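Long-range contact in SidF, inhibitor of growth family, member 3 (Legionella pneumophila subsp. pneumophila, PDB 4FYE), which probably removes a phosphate group from phosphatidylinositol phosphates, acting as a membrane-associated phosphoinositide phosphatase of the bacterium: residues His598-Ala609 and Leu627-Glu637. The protein carries 1 engineered substitution. Sequence-based numbering, arbitrary orientation.
Sequences HFYNSCAYLTQA and LQTLMASLSCE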
loop_
_atom_site.group_PDB
_atom_site.type_symbol
_atom_site.label_atom_id
_atom_site.label_comp_id
_atom_site.label_asym_id
_atom_site.label_seq_id
_atom_site.Cartn_x
_atom_site.Cartn_y
_atom_site.Cartn_z
ATOM N N HIS A 598 -14.578 10.108 15.568
ATOM C CA HIS A 598 -14.825 10.165 14.139
ATOM C C HIS A 598 -15.072 11.568 13.713
ATOM O O HIS A 598 -14.408 12.043 12.805
ATOM C CB HIS A 598 -16.006 9.308 13.710
ATOM C CG HIS A 598 -16.370 9.471 12.234
ATOM N ND1 HIS A 598 -15.550 9.058 11.227
ATOM C CD2 HIS A 598 -17.498 10.043 11.621
ATOM C CE1 HIS A 598 -16.136 9.341 10.039
ATOM N NE2 HIS A 598 -17.321 9.952 10.283
ATOM N N PHE A 599 -16.008 12.260 14.350
ATOM C CA PHE A 599 -16.311 13.639 13.911
ATOM C C PHE A 599 -15.085 14.563 13.962
ATOM O O PHE A 599 -14.735 15.265 12.997
ATOM C CB PHE A 599 -17.458 14.266 14.730
ATOM C CG PHE A 599 -17.862 15.641 14.254
ATOM C CD1 PHE A 599 -17.164 16.775 14.665
ATOM C CD2 PHE A 599 -18.950 15.811 13.400
ATOM C CE1 PHE A 599 -17.537 18.049 14.245
ATOM C CE2 PHE A 599 -19.329 17.083 12.971
ATOM C CZ PHE A 599 -18.619 18.199 13.391
ATOM N N TYR A 600 -14.451 14.583 15.116
ATOM C CA TYR A 600 -13.317 15.436 15.316
ATOM C C TYR A 600 -12.104 15.084 14.433
ATOM O O TYR A 600 -11.362 15.970 13.989
ATOM C CB TYR A 600 -12.888 15.325 16.756
ATOM C CG TYR A 600 -11.704 16.161 17.008
ATOM C CD1 TYR A 600 -10.406 15.669 16.772
ATOM C CD2 TYR A 600 -11.862 17.484 17.401
ATOM C CE1 TYR A 600 -9.300 16.480 16.975
ATOM C CE2 TYR A 600 -10.773 18.309 17.606
ATOM C CZ TYR A 600 -9.499 17.802 17.400
ATOM O OH TYR A 600 -8.441 18.644 17.611
ATOM N N ASN A 601 -11.860 13.797 14.225
ATOM C CA ASN A 601 -10.658 13.427 13.507
ATOM C C ASN A 601 -10.771 13.762 12.028
ATOM O O ASN A 601 -9.824 14.290 11.457
ATOM C CB ASN A 601 -10.241 11.975 13.805
ATOM C CG ASN A 601 -9.495 11.858 15.129
ATOM O OD1 ASN A 601 -8.810 12.813 15.594
ATOM N ND2 ASN A 601 -9.605 10.702 15.751
ATOM N N SER A 602 -11.946 13.480 11.449
ATOM C CA SER A 602 -12.360 13.941 10.142
ATOM C C SER A 602 -12.068 15.404 9.991
ATOM O O SER A 602 -11.376 15.795 9.066
ATOM C CB SER A 602 -13.860 13.776 10.008
ATOM O OG SER A 602 -14.222 12.421 9.833
ATOM N N CYS A 603 -12.585 16.233 10.890
ATOM C CA CYS A 603 -12.313 17.655 10.792
ATOM C C CYS A 603 -10.822 17.960 10.902
ATOM O O CYS A 603 -10.289 18.780 10.136
ATOM C CB CYS A 603 -13.063 18.419 11.875
ATOM S SG CYS A 603 -14.823 18.214 11.673
ATOM N N ALA A 604 -10.134 17.286 11.827
ATOM C CA ALA A 604 -8.739 17.626 12.062
ATOM C C ALA A 604 -7.934 17.244 10.864
ATOM O O ALA A 604 -7.133 18.045 10.429
ATOM C CB ALA A 604 -8.181 17.008 13.333
ATOM N N TYR A 605 -8.168 16.065 10.292
ATOM C CA TYR A 605 -7.395 15.660 9.109
ATOM C C TYR A 605 -7.633 16.609 7.948
ATOM O O TYR A 605 -6.696 17.092 7.323
ATOM C CB TYR A 605 -7.683 14.225 8.690
ATOM C CG TYR A 605 -7.115 13.195 9.666
ATOM C CD1 TYR A 605 -5.773 13.253 10.085
ATOM C CD2 TYR A 605 -7.907 12.141 10.136
ATOM C CE1 TYR A 605 -5.270 12.305 10.959
ATOM C CE2 TYR A 605 -7.435 11.192 11.033
ATOM C CZ TYR A 605 -6.131 11.277 11.447
ATOM O OH TYR A 605 -5.668 10.332 12.312
ATOM N N LEU A 606 -8.890 16.939 7.683
ATOM C CA LEU A 606 -9.144 17.836 6.567
ATOM C C LEU A 606 -8.449 19.207 6.744
ATOM O O LEU A 606 -7.712 19.666 5.885
ATOM C CB LEU A 606 -10.629 18.045 6.422
ATOM C CG LEU A 606 -11.192 18.271 5.010
ATOM C CD1 LEU A 606 -12.309 19.320 5.120
ATOM C CD2 LEU A 606 -10.180 18.610 3.909
ATOM N N THR A 607 -8.680 19.879 7.852
ATOM C CA THR A 607 -8.166 21.234 7.931
ATOM C C THR A 607 -6.651 21.282 7.854
ATOM O O THR A 607 -6.080 22.247 7.391
ATOM C CB THR A 607 -8.631 21.922 9.203
ATOM O OG1 THR A 607 -8.218 21.132 10.317
ATOM C CG2 THR A 607 -10.112 21.997 9.197
ATOM N N GLN A 608 -5.998 20.222 8.273
ATOM C CA GLN A 608 -4.555 20.221 8.248
ATOM C C GLN A 608 -4.060 19.994 6.859
ATOM O O GLN A 608 -3.016 20.523 6.498
ATOM C CB GLN A 608 -3.997 19.157 9.156
ATOM C CG GLN A 608 -4.463 19.307 10.574
ATOM C CD GLN A 608 -3.797 20.465 11.261
ATOM O OE1 GLN A 608 -2.562 20.543 11.271
ATOM N NE2 GLN A 608 -4.609 21.376 11.853
ATOM N N ALA A 609 -4.820 19.239 6.076
ATOM C CA ALA A 609 -4.477 19.045 4.686
ATOM C C ALA A 609 -4.673 20.344 3.891
ATOM O O ALA A 609 -3.848 20.729 3.030
ATOM C CB ALA A 609 -5.259 17.901 4.125
ATOM N N LEU A 627 0.981 15.586 3.604
ATOM C CA LEU A 627 -0.276 15.913 2.957
ATOM C C LEU A 627 -0.851 14.591 2.499
ATOM O O LEU A 627 -2.027 14.318 2.755
ATOM C CB LEU A 627 -0.127 16.931 1.817
ATOM C CG LEU A 627 -1.354 17.161 0.897
ATOM C CD1 LEU A 627 -2.594 17.593 1.682
ATOM C CD2 LEU A 627 -0.997 18.193 -0.187
ATOM N N GLN A 628 0.015 13.749 1.934
ATOM C CA GLN A 628 -0.334 12.400 1.511
ATOM C C GLN A 628 -0.847 11.616 2.706
ATOM O O GLN A 628 -1.898 10.944 2.640
ATOM C CB GLN A 628 0.897 11.770 0.857
ATOM C CG GLN A 628 1.493 12.582 -0.324
ATOM C CD GLN A 628 2.593 13.575 0.073
ATOM O OE1 GLN A 628 2.511 14.203 1.088
ATOM N NE2 GLN A 628 3.576 13.774 -0.779
ATOM N N THR A 629 -0.157 11.752 3.844
ATOM C CA THR A 629 -0.578 11.025 5.063
ATOM C C THR A 629 -1.920 11.505 5.559
ATOM O O THR A 629 -2.750 10.681 5.945
ATOM C CB THR A 629 0.406 11.198 6.221
ATOM O OG1 THR A 629 1.666 10.696 5.805
ATOM C CG2 THR A 629 -0.037 10.378 7.454
ATOM N N LEU A 630 -2.162 12.823 5.467
ATOM C CA LEU A 630 -3.371 13.404 5.989
ATOM C C LEU A 630 -4.498 12.908 5.188
ATOM O O LEU A 630 -5.468 12.348 5.723
ATOM C CB LEU A 630 -3.302 14.921 5.996
ATOM C CG LEU A 630 -2.328 15.303 7.113
ATOM C CD1 LEU A 630 -1.770 16.750 7.075
ATOM C CD2 LEU A 630 -2.993 14.988 8.445
ATOM N N MET A 631 -4.361 13.030 3.889
ATOM C CA MET A 631 -5.441 12.595 2.995
ATOM C C MET A 631 -5.662 11.082 3.104
ATOM O O MET A 631 -6.810 10.616 3.089
ATOM C CB MET A 631 -5.167 13.045 1.562
ATOM C CG MET A 631 -5.047 14.547 1.429
ATOM S SD MET A 631 -6.650 15.207 1.917
ATOM C CE MET A 631 -7.392 15.559 0.351
ATOM N N ALA A 632 -4.595 10.298 3.317
ATOM C CA ALA A 632 -4.843 8.834 3.370
ATOM C C ALA A 632 -5.559 8.567 4.659
ATOM O O ALA A 632 -6.508 7.803 4.714
ATOM C CB ALA A 632 -3.573 8.054 3.299
ATOM N N SER A 633 -5.137 9.235 5.716
ATOM C CA SER A 633 -5.812 9.048 7.005
ATOM C C SER A 633 -7.302 9.443 6.928
ATOM O O SER A 633 -8.177 8.781 7.534
ATOM C CB SER A 633 -5.076 9.865 8.048
ATOM O OG SER A 633 -3.719 9.401 8.046
ATOM N N LEU A 634 -7.592 10.462 6.122
ATOM C CA LEU A 634 -8.948 10.977 6.014
ATOM C C LEU A 634 -9.833 9.980 5.299
ATOM O O LEU A 634 -11.052 9.838 5.610
ATOM C CB LEU A 634 -8.938 12.217 5.166
ATOM C CG LEU A 634 -9.858 13.391 5.456
ATOM C CD1 LEU A 634 -10.001 14.123 4.134
ATOM C CD2 LEU A 634 -11.195 13.014 6.064
ATOM N N SER A 635 -9.243 9.330 4.310
ATOM C CA SER A 635 -10.000 8.355 3.588
ATOM C C SER A 635 -10.201 7.128 4.465
ATOM O O SER A 635 -11.274 6.538 4.444
ATOM C CB SER A 635 -9.324 8.004 2.308
ATOM O OG SER A 635 -8.323 7.039 2.590
ATOM N N CYS A 636 -9.218 6.745 5.281
ATOM C CA CYS A 636 -9.545 5.728 6.299
ATOM C C CYS A 636 -10.694 6.219 7.210
ATOM O O CYS A 636 -11.513 5.441 7.635
ATOM C CB CYS A 636 -8.299 5.285 7.112
ATOM S SG CYS A 636 -7.090 4.580 6.024
ATOM N N GLU A 637 -10.767 7.507 7.534
ATOM C CA GLU A 637 -11.891 7.962 8.362
ATOM C C GLU A 637 -13.233 7.884 7.647
ATOM O O GLU A 637 -14.233 7.605 8.288
ATOM C CB GLU A 637 -11.733 9.397 8.859
ATOM C CG GLU A 637 -10.908 9.543 10.113
ATOM C CD GLU A 637 -11.398 8.803 11.355
ATOM O OE1 GLU A 637 -12.628 8.539 11.542
ATOM O OE2 GLU A 637 -10.502 8.515 12.181
#
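Tyr605 and Glu637, each a knob in a hole of the facing helix, interlock across a buried, nearly antiparallel helix pair formed by helix 590-614 and helix 626-637. The axes of the two segments approach to 8.8 Å, with their directions 153° apart. Tyr605 enters among Leu630, Ser633, Leu634 and Glu637. The CB of Ser633 sits over the centre of one face of the Tyr605 ring, 3.8 Å from the centroid and only 10° off the normal, a CH-pi contact. Around the rim, Leu630 CD2 lies 3.7 Å from Tyr605 CD1 and the CG of Glu637 reaches the edge in the ring plane. The hydroxyl continues beyond the pair to a hydrogen bond with Asn663 of helix 652-668.

Such knobs-into-holes packing is reciprocal here: Glu637, in turn, is lodged among His598, Asn601, Ser602 and Tyr605. With CG set beside its own backbone N and the chain bent at chi2, Glu637 brings OE1 to His598 ND1. This histidine-carboxylate hydrogen bond is 3.0 Å long from ND1 to OE1, with an N-H...O angle of 156°; the ring and carboxylate planes are clearly turned against each other rather than coplanar. On the other side of the imidazole, NE2 binds Asn455 of helix 438-458, so bonds at both nitrogens restrain its rotation.

Toward Ala609 and Leu627 the side-chain contacts are mainly apolar. Ala609 CB meets Leu627 CD1 at 3.6 Å and Met631 SD at 3.8 Å, while Leu630 CB also packs against it. Beyond the pair, on helix 438-458, Met631 touches Phe444 and Met448, and Leu634 touches Val452.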